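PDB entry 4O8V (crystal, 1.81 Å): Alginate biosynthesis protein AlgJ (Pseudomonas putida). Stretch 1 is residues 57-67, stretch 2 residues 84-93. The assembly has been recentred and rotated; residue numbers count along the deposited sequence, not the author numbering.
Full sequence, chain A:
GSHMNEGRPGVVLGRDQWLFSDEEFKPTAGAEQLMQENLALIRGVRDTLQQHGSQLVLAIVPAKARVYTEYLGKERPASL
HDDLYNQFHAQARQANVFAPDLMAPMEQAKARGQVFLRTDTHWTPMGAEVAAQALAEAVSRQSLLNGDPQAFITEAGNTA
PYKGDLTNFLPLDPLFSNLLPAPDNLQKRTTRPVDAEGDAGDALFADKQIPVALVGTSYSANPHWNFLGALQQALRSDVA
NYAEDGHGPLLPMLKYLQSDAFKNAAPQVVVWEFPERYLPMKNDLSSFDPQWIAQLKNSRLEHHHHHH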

ATOM      1  N   VAL A  57      -9.364  -4.094  -7.032  1.00 26.38           N
ATOM      2  CA  VAL A  57      -8.673  -5.037  -6.168  1.00 24.21           C
ATOM      3  C   VAL A  57      -7.940  -4.205  -5.110  1.00 25.92           C
ATOM      4  O   VAL A  57      -6.937  -3.517  -5.390  1.00 25.20           O
ATOM      5  CB  VAL A  57      -7.683  -5.929  -6.932  1.00 27.57           C
ATOM      6  CG1 VAL A  57      -6.980  -6.894  -5.954  1.00 29.04           C
ATOM      7  CG2 VAL A  57      -8.364  -6.693  -8.042  1.00 27.24           C
ATOM      8  N   LEU A  58      -8.482  -4.227  -3.898  1.00 23.59           N
ATOM      9  CA  LEU A  58      -7.930  -3.454  -2.795  1.00 21.42           C
ATOM     10  C   LEU A  58      -6.768  -4.230  -2.213  1.00 24.28           C
ATOM     11  O   LEU A  58      -6.911  -5.420  -1.949  1.00 25.44           O
ATOM     12  CB  LEU A  58      -9.000  -3.187  -1.730  1.00 22.66           C
ATOM     13  CG  LEU A  58      -8.586  -2.360  -0.511  1.00 25.54           C
ATOM     14  CD1 LEU A  58      -8.173  -0.932  -0.928  1.00 24.44           C
ATOM     15  CD2 LEU A  58      -9.742  -2.314   0.495  1.00 26.88           C
ATOM     16  N   ALA A  59      -5.634  -3.555  -2.015  1.00 24.54           N
ATOM     17  CA  ALA A  59      -4.430  -4.209  -1.490  1.00 25.10           C
ATOM     18  C   ALA A  59      -4.107  -3.615  -0.121  1.00 23.29           C
ATOM     19  O   ALA A  59      -3.431  -2.580  -0.011  1.00 24.59           O
ATOM     20  CB  ALA A  59      -3.272  -4.048  -2.439  1.00 26.62           C
ATOM     21  N   ILE A  60      -4.636  -4.251   0.922  1.00 22.24           N
ATOM     22  CA  ILE A  60      -4.453  -3.738   2.289  1.00 23.00           C
ATOM     23  C   ILE A  60      -3.061  -4.160   2.776  1.00 24.50           C
ATOM     24  O   ILE A  60      -2.819  -5.342   2.978  1.00 25.93           O
ATOM     25  CB  ILE A  60      -5.544  -4.275   3.262  1.00 24.39           C
ATOM     26  CG1 ILE A  60      -6.949  -3.866   2.800  1.00 28.04           C
ATOM     27  CG2 ILE A  60      -5.294  -3.757   4.708  1.00 23.94           C
ATOM     28  CD1 ILE A  60      -8.050  -4.638   3.546  1.00 27.68           C
ATOM     29  N   VAL A  61      -2.145  -3.206   2.938  1.00 24.40           N
ATOM     30  CA  VAL A  61      -0.784  -3.550   3.386  1.00 25.17           C
ATOM     31  C   VAL A  61      -0.741  -3.634   4.906  1.00 27.54           C
ATOM     32  O   VAL A  61      -1.102  -2.695   5.595  1.00 24.56           O
ATOM     33  CB  VAL A  61       0.252  -2.521   2.916  1.00 24.71           C
ATOM     34  CG1 VAL A  61       1.693  -3.037   3.195  1.00 22.44           C
ATOM     35  CG2 VAL A  61       0.068  -2.247   1.421  1.00 27.76           C
ATOM     36  N   PRO A  62      -0.304  -4.775   5.440  1.00 24.05           N
ATOM     37  CA  PRO A  62      -0.248  -4.861   6.900  1.00 24.51           C
ATOM     38  C   PRO A  62       0.811  -3.923   7.474  1.00 23.40           C
ATOM     39  O   PRO A  62       1.783  -3.600   6.780  1.00 24.57           O
ATOM     40  CB  PRO A  62       0.117  -6.324   7.150  1.00 24.43           C
ATOM     41  CG  PRO A  62       0.837  -6.758   5.921  1.00 28.63           C
ATOM     42  CD  PRO A  62       0.134  -6.013   4.784  1.00 22.30           C
ATOM     43  N   ALA A  63       0.613  -3.494   8.717  1.00 23.02           N
ATOM     44  CA  ALA A  63       1.563  -2.617   9.398  1.00 25.67           C
ATOM     45  C   ALA A  63       2.890  -3.338   9.599  1.00 23.96           C
ATOM     46  O   ALA A  63       2.912  -4.543   9.861  1.00 23.42           O
ATOM     47  CB  ALA A  63       1.004  -2.170  10.725  1.00 25.75           C
ATOM     48  N   LYS A  64       3.993  -2.602   9.497  1.00 25.91           N
ATOM     49  CA  LYS A  64       5.290  -3.209   9.755  1.00 27.28           C
ATOM     50  C   LYS A  64       5.323  -3.719  11.193  1.00 27.02           C
ATOM     51  O   LYS A  64       5.885  -4.789  11.477  1.00 26.64           O
ATOM     52  CB  LYS A  64       6.430  -2.219   9.513  1.00 26.13           C
ATOM     53  CG  LYS A  64       7.811  -2.868   9.650  1.00 28.46           C
ATOM     54  CD  LYS A  64       8.918  -1.971   9.154  1.00 26.83           C
ATOM     55  CE  LYS A  64       9.642  -1.318  10.287  1.00 26.68           C
ATOM     56  NZ  LYS A  64      10.831  -0.555   9.805  1.00 23.05           N
ATOM     57  N   ALA A  65       4.688  -2.974  12.099  1.00 28.50           N
ATOM     58  CA  ALA A  65       4.643  -3.367  13.513  1.00 28.02           C
ATOM     59  C   ALA A  65       3.876  -4.663  13.753  1.00 27.69           C
ATOM     60  O   ALA A  65       4.059  -5.312  14.771  1.00 30.81           O
ATOM     61  CB  ALA A  65       4.037  -2.258  14.351  1.00 28.29           C
ATOM     62  N   ARG A  66       2.989  -5.017  12.834  1.00 25.81           N
ATOM     63  CA  ARG A  66       2.228  -6.263  12.931  1.00 27.73           C
ATOM     64  C   ARG A  66       3.026  -7.432  12.364  1.00 31.83           C
ATOM     65  O   ARG A  66       2.950  -8.540  12.873  1.00 35.45           O
ATOM     66  CB  ARG A  66       0.878  -6.141  12.175  1.00 26.02           C
ATOM     67  CG  ARG A  66       0.022  -7.401  12.239  1.00 30.03           C
ATOM     68  CD  ARG A  66      -1.332  -7.254  11.495  1.00 34.14           C
ATOM     69  NE  ARG A  66      -2.039  -6.004  11.795  1.00 29.61           N
ATOM     70  CZ  ARG A  66      -2.703  -5.757  12.920  1.00 33.20           C
ATOM     71  NH1 ARG A  66      -2.727  -6.658  13.906  1.00 34.74           N
ATOM     72  NH2 ARG A  66      -3.328  -4.590  13.077  1.00 29.69           N
ATOM     73  N   VAL A  67       3.778  -7.179  11.299  1.00 28.56           N
ATOM     74  CA  VAL A  67       4.535  -8.228  10.640  1.00 29.23           C
ATOM     75  C   VAL A  67       5.829  -8.524  11.406  1.00 29.15           C
ATOM     76  O   VAL A  67       6.266  -9.673  11.459  1.00 30.85           O
ATOM     77  CB  VAL A  67       4.861  -7.860   9.173  1.00 29.14           C
ATOM     78  CG1 VAL A  67       5.732  -8.937   8.520  1.00 25.39           C
ATOM     79  CG2 VAL A  67       3.569  -7.654   8.371  1.00 28.83           C
TER
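Stretch 2, residues 84-93: LYNQFHAQAR

Stretch 2 is a helix packed nearly antiparallel along a buried strand and the turn that follows it, in a contact that is mainly apolar, has Ile-60 at its centre, and contains no direct hydrogen bond assigned between the two stretches.

The backbone of residues 84-93 is helical throughout, with phi/psi values between -58/-51 and -72/-35 and an unbroken i to i+4 series running from Phe-88 N to Leu-84 O (2.8 Å) through Arg-93 N to His-89 O (3.0 Å). Its axis approaches that of strand 57-61 to 9.8 Å, and their N-to-C directions differ by 167°. The register follows from this: the CA atoms of Leu-58 and Ala-92 lie 8.6 Å apart, those of Pro-62 and Tyr-85 only 6.4 Å, so the backbones draw closer towards the start of the helix. In total 439 Å² is buried.

Alternation along the strand decides which residues take part. The CA-to-CB bonds of Leu-58 and Ile-60 point toward the helix, whereas those of Ala-59 and Val-61 point away and neither residue makes contact. On the helix, Tyr-85, Phe-88 and Ala-92 point toward the strand, the spacing of three and four expected for one helical face.

Ile-60, with chi1 m and chi2 t, gives up the largest area, 117 Å². Its CD1 sits 3.6 Å from the centroid of the His-89 ring, 4° off the normal, and 3.9 Å from that of the Phe-88 ring, 17° off; both are CH-pi contacts over a ring face. Its CG2 meets Phe-88 CD2 at 3.6 Å and Tyr-85 CD1 at 4.0 Å. Leu-58 extends the apolar contact, its CD2 lying 4.0 Å from Phe-88 CE1 and 4.3 Å from Ala-92 CB. Beyond the strand, Pro-62 CB reaches Tyr-85 CD1 at 4.0 Å.

Polar linkage comes through water 1, which donates to Ile-60 O at 2.7 Å and is hydrogen-bonded to His-89 NE2 at 2.9 Å, thereby bridging strand and helix.

Ala-63 occupies the N-cap position, and its O accepts from Arg-66 N (3.0 Å) and Val-67 N (3.1 Å). From this short helix Arg-66 reaches back to the start of stretch 2: Tyr-85 CB lies over one face of its guanidinium, 3.3 Å from Arg-66 NE. Arg-66 NH2 is 3.4 Å from Tyr-85 N, but both are donors, so this is packing rather than a hydrogen bond; NE and NH2 are satisfied elsewhere in the structure.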

ATOM      1  N   LEU A  84      -6.770  -4.116  13.718  1.00 32.17           N
ATOM      2  CA  LEU A  84      -7.137  -3.175  12.654  1.00 32.95           C
ATOM      3  C   LEU A  84      -7.106  -3.832  11.266  1.00 29.98           C
ATOM      4  O   LEU A  84      -8.010  -3.617  10.453  1.00 28.50           O
ATOM      5  CB  LEU A  84      -6.204  -1.963  12.680  1.00 31.94           C
ATOM      6  CG  LEU A  84      -6.472  -0.817  11.692  1.00 31.84           C
ATOM      7  CD1 LEU A  84      -7.908  -0.341  11.778  1.00 32.99           C
ATOM      8  CD2 LEU A  84      -5.512   0.343  12.000  1.00 29.35           C
ATOM      9  N   TYR A  85      -6.069  -4.628  11.006  1.00 28.89           N
ATOM     10  CA  TYR A  85      -5.949  -5.323   9.738  1.00 29.57           C
ATOM     11  C   TYR A  85      -7.165  -6.218   9.489  1.00 27.27           C
ATOM     12  O   TYR A  85      -7.802  -6.114   8.444  1.00 26.05           O
ATOM     13  CB  TYR A  85      -4.647  -6.140   9.706  1.00 26.83           C
ATOM     14  CG  TYR A  85      -4.455  -6.977   8.460  1.00 28.75           C
ATOM     15  CD1 TYR A  85      -3.919  -6.424   7.299  1.00 28.23           C
ATOM     16  CD2 TYR A  85      -4.825  -8.320   8.443  1.00 29.34           C
ATOM     17  CE1 TYR A  85      -3.745  -7.189   6.153  1.00 30.21           C
ATOM     18  CE2 TYR A  85      -4.652  -9.102   7.310  1.00 29.01           C
ATOM     19  CZ  TYR A  85      -4.121  -8.524   6.161  1.00 26.62           C
ATOM     20  OH  TYR A  85      -3.960  -9.321   5.048  1.00 34.41           O
ATOM     21  N   ASN A  86      -7.495  -7.055  10.475  1.00 29.83           N
ATOM     22  CA  ASN A  86      -8.636  -7.955  10.416  1.00 29.40           C
ATOM     23  C   ASN A  86      -9.957  -7.210  10.240  1.00 33.26           C
ATOM     24  O   ASN A  86     -10.796  -7.598   9.425  1.00 30.18           O
ATOM     25  CB  ASN A  86      -8.682  -8.810  11.694  1.00 30.87           C
ATOM     26  CG  ASN A  86      -9.836  -9.811  11.711  1.00 32.63           C
ATOM     27  OD1 ASN A  86     -10.022 -10.609  10.785  1.00 33.34           O
ATOM     28  ND2 ASN A  86     -10.609  -9.782  12.778  1.00 32.40           N
ATOM     29  N   GLN A  87     -10.147  -6.137  11.002  1.00 33.61           N
ATOM     30  CA  GLN A  87     -11.385  -5.372  10.896  1.00 34.27           C
ATOM     31  C   GLN A  87     -11.495  -4.634   9.562  1.00 28.93           C
ATOM     32  O   GLN A  87     -12.599  -4.479   9.035  1.00 31.88           O
ATOM     33  CB  GLN A  87     -11.506  -4.389  12.068  1.00 36.94           C
ATOM     34  CG  GLN A  87     -11.784  -5.070  13.415  1.00 46.64           C
ATOM     35  CD  GLN A  87     -13.121  -5.845  13.450  1.00 57.51           C
ATOM     36  OE1 GLN A  87     -14.060  -5.542  12.701  1.00 59.38           O
ATOM     37  NE2 GLN A  87     -13.200  -6.846  14.325  1.00 61.34           N
ATOM     38  N   PHE A  88     -10.368  -4.165   9.030  1.00 24.61           N
ATOM     39  CA  PHE A  88     -10.334  -3.561   7.690  1.00 28.34           C
ATOM     40  C   PHE A  88     -10.819  -4.605   6.664  1.00 28.20           C
ATOM     41  O   PHE A  88     -11.705  -4.345   5.837  1.00 24.79           O
ATOM     42  CB  PHE A  88      -8.915  -3.075   7.365  1.00 25.29           C
ATOM     43  CG  PHE A  88      -8.813  -2.082   6.220  1.00 24.91           C
ATOM     44  CD1 PHE A  88      -9.861  -1.870   5.335  1.00 25.84           C
ATOM     45  CD2 PHE A  88      -7.623  -1.388   6.014  1.00 28.59           C
ATOM     46  CE1 PHE A  88      -9.728  -0.963   4.284  1.00 27.71           C
ATOM     47  CE2 PHE A  88      -7.486  -0.483   4.977  1.00 29.34           C
ATOM     48  CZ  PHE A  88      -8.542  -0.266   4.108  1.00 28.12           C
ATOM     49  N   HIS A  89     -10.251  -5.804   6.731  1.00 26.17           N
ATOM     50  CA  HIS A  89     -10.680  -6.858   5.824  1.00 25.77           C
ATOM     51  C   HIS A  89     -12.162  -7.201   5.992  1.00 27.65           C
ATOM     52  O   HIS A  89     -12.877  -7.353   5.009  1.00 30.10           O
ATOM     53  CB  HIS A  89      -9.834  -8.109   6.005  1.00 25.94           C
ATOM     54  CG  HIS A  89      -8.616  -8.120   5.146  1.00 26.86           C
ATOM     55  ND1 HIS A  89      -8.668  -8.404   3.796  1.00 25.89           N
ATOM     56  CD2 HIS A  89      -7.318  -7.843   5.430  1.00 28.85           C
ATOM     57  CE1 HIS A  89      -7.448  -8.337   3.293  1.00 28.64           C
ATOM     58  NE2 HIS A  89      -6.611  -7.992   4.261  1.00 30.65           N
ATOM     59  N   ALA A  90     -12.621  -7.304   7.236  1.00 26.91           N
ATOM     60  CA  ALA A  90     -14.007  -7.632   7.498  1.00 28.28           C
ATOM     61  C   ALA A  90     -14.939  -6.558   6.936  1.00 28.77           C
ATOM     62  O   ALA A  90     -15.985  -6.876   6.354  1.00 32.63           O
ATOM     63  CB  ALA A  90     -14.245  -7.810   8.992  1.00 31.64           C
ATOM     64  N   GLN A  91     -14.577  -5.289   7.122  1.00 27.13           N
ATOM     65  CA  GLN A  91     -15.438  -4.189   6.641  1.00 27.91           C
ATOM     66  C   GLN A  91     -15.410  -4.071   5.117  1.00 31.29           C
ATOM     67  O   GLN A  91     -16.425  -3.745   4.478  1.00 33.07           O
ATOM     68  CB  GLN A  91     -15.021  -2.855   7.266  1.00 32.42           C
ATOM     69  CG  GLN A  91     -15.377  -2.720   8.721  1.00 42.78           C
ATOM     70  CD  GLN A  91     -16.786  -2.229   8.912  1.00 53.55           C
ATOM     71  OE1 GLN A  91     -17.512  -1.968   7.942  1.00 56.62           O
ATOM     72  NE2 GLN A  91     -17.188  -2.085  10.167  1.00 59.00           N
ATOM     73  N   ALA A  92     -14.250  -4.343   4.535  1.00 26.69           N
ATOM     74  CA  ALA A  92     -14.126  -4.364   3.086  1.00 29.51           C
ATOM     75  C   ALA A  92     -15.033  -5.432   2.509  1.00 31.50           C
ATOM     76  O   ALA A  92     -15.654  -5.215   1.484  1.00 29.33           O
ATOM     77  CB  ALA A  92     -12.690  -4.611   2.669  1.00 29.68           C
ATOM     78  N   ARG A  93     -15.100  -6.584   3.169  1.00 32.77           N
ATOM     79  CA  ARG A  93     -15.967  -7.674   2.741  1.00 40.65           C
ATOM     80  C   ARG A  93     -17.443  -7.270   2.840  1.00 40.39           C
ATOM     81  O   ARG A  93     -18.225  -7.507   1.922  1.00 41.35           O
ATOM     82  CB  ARG A  93     -15.691  -8.935   3.577  1.00 46.19           C
ATOM     83  CG  ARG A  93     -15.756 -10.242   2.797  1.00 55.76           C
ATOM     84  CD  ARG A  93     -15.056 -11.371   3.569  1.00 63.58           C
ATOM     85  NE  ARG A  93     -13.684 -11.010   3.942  1.00 63.97           N
ATOM     86  CZ  ARG A  93     -12.868 -11.777   4.663  1.00 62.52           C
ATOM     87  NH1 ARG A  93     -13.279 -12.961   5.103  1.00 63.25           N
ATOM     88  NH2 ARG A  93     -11.642 -11.356   4.947  1.00 60.46           N
TER
HETATM   89  O   HOH W   1      -4.215  -7.623   2.690  1.00 24.70           O